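Local coordinates for probable primosomal replication protein n (Ralstonia solanacearum, PDB 4FDB), which probably takes part in restarting stalled replication forks, binding single-stranded DNA and stabilising the PriA helicase on it as a homodimer, at residues Ala9-Glu15 with Val27-Tyr33; Ile50-Gly54 with Leu87-Ile91. The protein carries 3 engineered substitutions. One frame throughout, in Å; residues are numbered along the deposited sequence.

Both interactions pair neighbouring strands of one closed five-stranded barrel, and they lie side by side: Val27-Tyr33 of interaction 1 neighbours Ile50-Gly54 of interaction 2, and the centres of the two interactions are about 9 Å apart. Cys29 N approaches Ala52 O at 2.9 Å, and Ile50 N approaches Leu31 O at 2.9 Å, so the two contacts share a seam. Interaction 1 is an antiparallel hairpin pairing, partly buried, kinked by a beta bulge and edged with polar or exposed residues such as Thr10, Glu13 and Glu15. Interaction 2 is a parallel pairing of strands distant in sequence and is more deeply buried, with aliphatic and aromatic side chains packed about its backbone ladder.

Interaction 1 of 2, residues Ala9-Glu15 with Val27-Tyr33; sequences ATLVERE and VNCLLSY. Engineered in segment 9-15: Val12 (natural residue Ala).
Leu30, Ser32 and Ala9 bury the most surface where residues 9-15 of strand 3-19 run antiparallel to 27-33, at 142° with axes 4.5 Å apart. Ala9 lies opposite Tyr33 (CA atoms 4.7 Å apart), its CB 3.4 Å from Ser32 O. Thr10 and Ser32 form a hydrogen-bonded pair, each N 2.9 Å from the other's O. A water 2.7 Å from Thr10 OG1 donates to Ser32 O at 3.2 Å. Ser32, chi1 t, has its CB 3.5 Å from CG2 of the engineered Val12. Leu30 then meets two residues, a classic beta bulge: Val12 N donates to Leu30 O (2.9 Å) and Leu30 N to Glu13 O (3.0 Å), with Val12 at phi/psi -92/-47. This bulge lies in the first hairpin of an OB-fold barrel, as in related single-strand-binding proteins. Leu30, chi1 t and chi2 p, sets CD2 4.1 Å from Val12 CG1 and CB 3.8 Å from Glu13 CG. On the other face Leu11 CD1 meets Cys29 CB (3.7 Å) and Leu31 CD2 (4.0 Å). Past the bulge Arg14 pairs with Cys29, CA atoms 4.1 Å apart, and its NE bonds Ile65 O. Glu15 N donates to Asn28 O at 2.9 Å.

Interaction 2 of 2, residues Ile50-Gly54 with Leu87-Ile91; sequences IEALG and LVFHI
Strands 50-54 and 87-91 run parallel, their axes 4.4 Å apart and inclined at 39°, with Ala52 opposite Phe89 (CA atoms 4.2 Å apart) and Leu53 opposite His90 (5.1 Å). Three backbone hydrogen bonds zigzag between them. Phe89 N donates to Glu51 O at 2.9 Å, almost linearly at 178°; Leu53 N donates to Phe89 O at 2.9 Å and 151°; Ile91 N donates to Leu53 O at 2.9 Å and 178°. Phe89 thus gives and accepts one bond each, as does Leu53. Phe89 O also receives a CA-H...O contact from Ala52 CA at 3.1 Å, and Glu51 O one from Val88 CA at 3.6 Å. The intervening residues turn their backbone polar groups away from this pairing, to the flanking strands: Ile50, Ala52 and Gly54 bond to Leu31, Cys29 and Val27, while Val88 and His90 bond to Ala78 and Phe76. The Glu51 carboxylate leads away and has a long, weak ion pair with Lys80. In the OB barrel's 1-2-3-5-4 strand order this is the parallel join of strands three and five. Ala52 CB sits 3.9 Å from both Phe89 CB and Ile91 CD1, and Ile50 CD1 4.0 Å from Phe89 CB; Phe89, chi1 t, carries its ring away from strand 50-54 to Cys73 and Leu5. On the reverse face Leu53, p at chi1 and chi2, places CD2 3.8 Å from Val88 CG2 and CD1 over the His90 ring, a CH-pi contact 4.0 Å from the centroid. The same imidazole stacks on Phe76 and packs against Arg44 of the second subunit.

Interaction 1 of 2, residues Ala9-Glu15 with Val27-Tyr33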
loop_
_atom_site.group_PDB
_atom_site.type_symbol
_atom_site.label_atom_id
_atom_site.label_comp_id
_atom_site.label_asym_id
_atom_site.label_seq_id
_atom_site.Cartn_x
_atom_site.Cartn_y
_atom_site.Cartn_z
ATOM N N ALA A 9 -11.212 5.727 -0.623
ATOM C CA ALA A 9 -11.510 4.940 -1.815
ATOM C C ALA A 9 -12.954 4.478 -1.812
ATOM O O ALA A 9 -13.591 4.418 -0.767
ATOM C CB ALA A 9 -10.576 3.742 -1.898
ATOM N N THR A 10 -13.460 4.153 -2.996
ATOM C CA THR A 10 -14.840 3.729 -3.156
ATOM C C THR A 10 -14.940 2.214 -3.027
ATOM O O THR A 10 -14.166 1.484 -3.638
ATOM C CB THR A 10 -15.348 4.146 -4.539
ATOM O OG1 THR A 10 -15.248 5.569 -4.656
ATOM C CG2 THR A 10 -16.798 3.708 -4.753
ATOM N N LEU A 11 -15.896 1.735 -2.233
ATOM C CA LEU A 11 -16.135 0.297 -2.163
ATOM C C LEU A 11 -16.796 -0.150 -3.461
ATOM O O LEU A 11 -17.870 0.313 -3.786
ATOM C CB LEU A 11 -17.045 -0.046 -0.991
ATOM C CG LEU A 11 -17.429 -1.526 -0.938
ATOM C CD1 LEU A 11 -16.209 -2.346 -0.629
ATOM C CD2 LEU A 11 -18.538 -1.788 0.081
ATOM N N VAL A 12 -16.144 -1.040 -4.205
ATOM C CA VAL A 12 -16.670 -1.483 -5.494
ATOM C C VAL A 12 -17.521 -2.734 -5.336
ATOM O O VAL A 12 -18.618 -2.860 -5.881
ATOM C CB VAL A 12 -15.491 -1.829 -6.454
ATOM C CG1 VAL A 12 -16.013 -2.310 -7.793
ATOM C CG2 VAL A 12 -14.577 -0.630 -6.634
ATOM N N GLU A 13 -16.983 -3.696 -4.594
ATOM C CA GLU A 13 -17.741 -4.903 -4.368
ATOM C C GLU A 13 -17.211 -5.586 -3.130
ATOM O O GLU A 13 -16.099 -5.318 -2.673
ATOM C CB GLU A 13 -17.664 -5.836 -5.576
ATOM C CG GLU A 13 -16.268 -6.080 -6.087
ATOM C CD GLU A 13 -16.248 -6.950 -7.341
ATOM O OE1 GLU A 13 -16.765 -6.522 -8.403
ATOM O OE2 GLU A 13 -15.713 -8.076 -7.266
ATOM N N ARG A 14 -18.028 -6.453 -2.569
ATOM C CA ARG A 14 -17.551 -7.251 -1.445
ATOM C C ARG A 14 -18.067 -8.667 -1.566
ATOM O O ARG A 14 -19.107 -8.906 -2.185
ATOM C CB ARG A 14 -17.908 -6.609 -0.096
ATOM C CG ARG A 14 -19.326 -6.146 0.034
ATOM C CD ARG A 14 -19.615 -5.604 1.438
ATOM N NE ARG A 14 -20.940 -4.972 1.490
ATOM C CZ ARG A 14 -22.077 -5.628 1.669
ATOM N NH1 ARG A 14 -22.074 -6.950 1.834
ATOM N NH2 ARG A 14 -23.226 -4.965 1.698
ATOM N N GLU A 15 -17.297 -9.606 -1.024
ATOM C CA GLU A 15 -17.646 -11.013 -1.065
ATOM C C GLU A 15 -18.476 -11.384 0.150
ATOM O O GLU A 15 -18.483 -10.664 1.149
ATOM C CB GLU A 15 -16.374 -11.860 -1.067
ATOM C CG GLU A 15 -15.411 -11.542 -2.196
ATOM C CD GLU A 15 -15.993 -11.858 -3.555
ATOM O OE1 GLU A 15 -16.758 -12.839 -3.657
ATOM O OE2 GLU A 15 -15.695 -11.127 -4.522
ATOM N N VAL A 27 -14.306 -10.323 5.600
ATOM C CA VAL A 27 -14.965 -9.865 4.378
ATOM C C VAL A 27 -13.906 -9.328 3.425
ATOM O O VAL A 27 -13.240 -8.341 3.724
ATOM C CB VAL A 27 -16.052 -8.795 4.662
ATOM C CG1 VAL A 27 -16.528 -8.136 3.366
ATOM C CG2 VAL A 27 -17.239 -9.423 5.394
ATOM N N ASN A 28 -13.732 -10.014 2.300
ATOM C CA ASN A 28 -12.876 -9.538 1.224
ATOM C C ASN A 28 -13.621 -8.533 0.370
ATOM O O ASN A 28 -14.805 -8.697 0.105
ATOM C CB ASN A 28 -12.438 -10.704 0.351
ATOM C CG ASN A 28 -11.400 -11.568 1.028
ATOM O OD1 ASN A 28 -11.734 -12.522 1.724
ATOM N ND2 ASN A 28 -10.132 -11.235 0.827
ATOM N N CYS A 29 -12.929 -7.495 -0.068
ATOM C CA CYS A 29 -13.581 -6.516 -0.925
ATOM C C CYS A 29 -12.601 -5.926 -1.919
ATOM O O CYS A 29 -11.404 -6.219 -1.884
ATOM C CB CYS A 29 -14.246 -5.429 -0.085
ATOM S SG CYS A 29 -13.131 -4.510 0.961
ATOM N N LEU A 30 -13.136 -5.140 -2.846
ATOM C CA LEU A 30 -12.326 -4.438 -3.823
ATOM C C LEU A 30 -12.616 -2.961 -3.637
ATOM O O LEU A 30 -13.792 -2.548 -3.587
ATOM C CB LEU A 30 -12.747 -4.856 -5.236
ATOM C CG LEU A 30 -11.975 -4.251 -6.414
ATOM C CD1 LEU A 30 -10.523 -4.712 -6.395
ATOM C CD2 LEU A 30 -12.637 -4.629 -7.726
ATOM N N LEU A 31 -11.555 -2.172 -3.543
ATOM C CA LEU A 31 -11.661 -0.716 -3.418
ATOM C C LEU A 31 -11.112 -0.055 -4.665
ATOM O O LEU A 31 -10.212 -0.576 -5.300
ATOM C CB LEU A 31 -10.849 -0.233 -2.216
ATOM C CG LEU A 31 -11.266 -0.850 -0.887
ATOM C CD1 LEU A 31 -10.325 -0.380 0.206
ATOM C CD2 LEU A 31 -12.703 -0.469 -0.552
ATOM N N SER A 32 -11.652 1.105 -5.013
ATOM C CA SER A 32 -11.191 1.825 -6.188
ATOM C C SER A 32 -10.759 3.189 -5.734
ATOM O O SER A 32 -11.560 3.929 -5.149
ATOM C CB SER A 32 -12.347 2.001 -7.181
ATOM O OG SER A 32 -11.965 2.843 -8.256
ATOM N N TYR A 33 -9.503 3.522 -6.013
ATOM C CA TYR A 33 -8.956 4.830 -5.713
ATOM C C TYR A 33 -8.890 5.701 -6.962
ATOM O O TYR A 33 -8.458 5.259 -8.034
ATOM C CB TYR A 33 -7.539 4.720 -5.095
ATOM C CG TYR A 33 -6.928 6.090 -4.874
ATOM C CD1 TYR A 33 -7.169 6.799 -3.705
ATOM C CD2 TYR A 33 -6.153 6.700 -5.863
ATOM C CE1 TYR A 33 -6.647 8.075 -3.527
ATOM C CE2 TYR A 33 -5.626 7.963 -5.682
ATOM C CZ TYR A 33 -5.887 8.647 -4.518
ATOM O OH TYR A 33 -5.363 9.910 -4.354
HETATM O O HOH W 1 -13.015 6.777 -5.475
#

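Interaction 2 of 2, residues Ile50-Gly54 with Leu87-Ile91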
loop_
_atom_site.group_PDB
_atom_site.type_symbol
_atom_site.label_atom_id
_atom_site.label_comp_id
_atom_site.label_asym_id
_atom_site.label_seq_id
_atom_site.Cartn_x
_atom_site.Cartn_y
_atom_site.Cartn_z
ATOM N N ILE A 50 -7.699 -1.919 -5.550
ATOM C CA ILE A 50 -6.879 -2.720 -4.641
ATOM C C ILE A 50 -7.761 -3.692 -3.862
ATOM O O ILE A 50 -8.864 -3.346 -3.436
ATOM C CB ILE A 50 -6.060 -1.809 -3.702
ATOM C CG1 ILE A 50 -5.042 -2.622 -2.896
ATOM C CG2 ILE A 50 -6.991 -0.978 -2.805
ATOM C CD1 ILE A 50 -4.112 -1.746 -2.039
ATOM N N GLU A 51 -7.298 -4.935 -3.728
ATOM C CA GLU A 51 -8.006 -5.899 -2.904
ATOM C C GLU A 51 -7.805 -5.561 -1.439
ATOM O O GLU A 51 -6.694 -5.247 -1.013
ATOM C CB GLU A 51 -7.497 -7.318 -3.197
ATOM C CG GLU A 51 -7.865 -7.821 -4.595
ATOM C CD GLU A 51 -9.320 -8.273 -4.707
ATOM O OE1 GLU A 51 -10.005 -8.362 -3.661
ATOM O OE2 GLU A 51 -9.783 -8.541 -5.842
ATOM N N ALA A 52 -8.885 -5.616 -0.662
ATOM C CA ALA A 52 -8.807 -5.304 0.755
ATOM C C ALA A 52 -9.582 -6.353 1.531
ATOM O O ALA A 52 -10.281 -7.193 0.945
ATOM C CB ALA A 52 -9.370 -3.906 1.035
ATOM N N LEU A 53 -9.450 -6.311 2.845
ATOM C CA LEU A 53 -10.281 -7.160 3.682
ATOM C C LEU A 53 -10.422 -6.568 5.067
ATOM O O LEU A 53 -9.576 -5.797 5.520
ATOM C CB LEU A 53 -9.750 -8.597 3.722
ATOM C CG LEU A 53 -8.469 -8.951 4.473
ATOM C CD1 LEU A 53 -8.703 -9.082 5.986
ATOM C CD2 LEU A 53 -7.918 -10.249 3.933
ATOM N N GLY A 54 -11.512 -6.927 5.731
ATOM C CA GLY A 54 -11.707 -6.576 7.119
ATOM C C GLY A 54 -11.915 -7.859 7.893
ATOM O O GLY A 54 -12.595 -8.764 7.415
ATOM N N LEU A 87 -0.740 -8.856 -2.935
ATOM C CA LEU A 87 -0.923 -8.195 -1.648
ATOM C C LEU A 87 -2.385 -7.840 -1.407
ATOM O O LEU A 87 -3.167 -7.696 -2.334
ATOM C CB LEU A 87 -0.090 -6.918 -1.562
ATOM C CG LEU A 87 1.429 -7.051 -1.665
ATOM C CD1 LEU A 87 2.046 -5.687 -1.389
ATOM C CD2 LEU A 87 1.943 -8.103 -0.691
ATOM N N VAL A 88 -2.724 -7.676 -0.140
ATOM C CA VAL A 88 -4.067 -7.309 0.246
ATOM C C VAL A 88 -3.977 -6.201 1.288
ATOM O O VAL A 88 -3.086 -6.219 2.137
ATOM C CB VAL A 88 -4.830 -8.536 0.791
ATOM C CG1 VAL A 88 -4.087 -9.170 1.964
ATOM C CG2 VAL A 88 -6.245 -8.160 1.197
ATOM N N PHE A 89 -4.886 -5.233 1.205
ATOM C CA PHE A 89 -4.985 -4.146 2.176
ATOM C C PHE A 89 -5.865 -4.583 3.354
ATOM O O PHE A 89 -7.080 -4.692 3.216
ATOM C CB PHE A 89 -5.575 -2.924 1.458
ATOM C CG PHE A 89 -5.813 -1.706 2.339
ATOM C CD1 PHE A 89 -5.098 -1.493 3.510
ATOM C CD2 PHE A 89 -6.752 -0.754 1.955
ATOM C CE1 PHE A 89 -5.329 -0.359 4.293
ATOM C CE2 PHE A 89 -6.999 0.374 2.730
ATOM C CZ PHE A 89 -6.282 0.577 3.902
ATOM N N HIS A 90 -5.252 -4.846 4.506
ATOM C CA HIS A 90 -6.025 -5.175 5.707
ATOM C C HIS A 90 -6.509 -3.890 6.356
ATOM O O HIS A 90 -5.711 -3.073 6.801
ATOM C CB HIS A 90 -5.172 -5.946 6.719
ATOM C CG HIS A 90 -4.908 -7.368 6.343
ATOM N ND1 HIS A 90 -5.301 -8.430 7.131
ATOM C CD2 HIS A 90 -4.253 -7.907 5.287
ATOM C CE1 HIS A 90 -4.916 -9.560 6.570
ATOM N NE2 HIS A 90 -4.270 -9.272 5.453
ATOM N N ILE A 91 -7.821 -3.704 6.430
ATOM C CA ILE A 91 -8.352 -2.469 6.966
ATOM C C ILE A 91 -8.492 -2.584 8.468
ATOM O O ILE A 91 -9.151 -3.496 8.964
ATOM C CB ILE A 91 -9.728 -2.163 6.344
ATOM C CG1 ILE A 91 -9.571 -2.012 4.827
ATOM C CG2 ILE A 91 -10.315 -0.911 6.957
ATOM C CD1 ILE A 91 -10.904 -2.076 4.067
#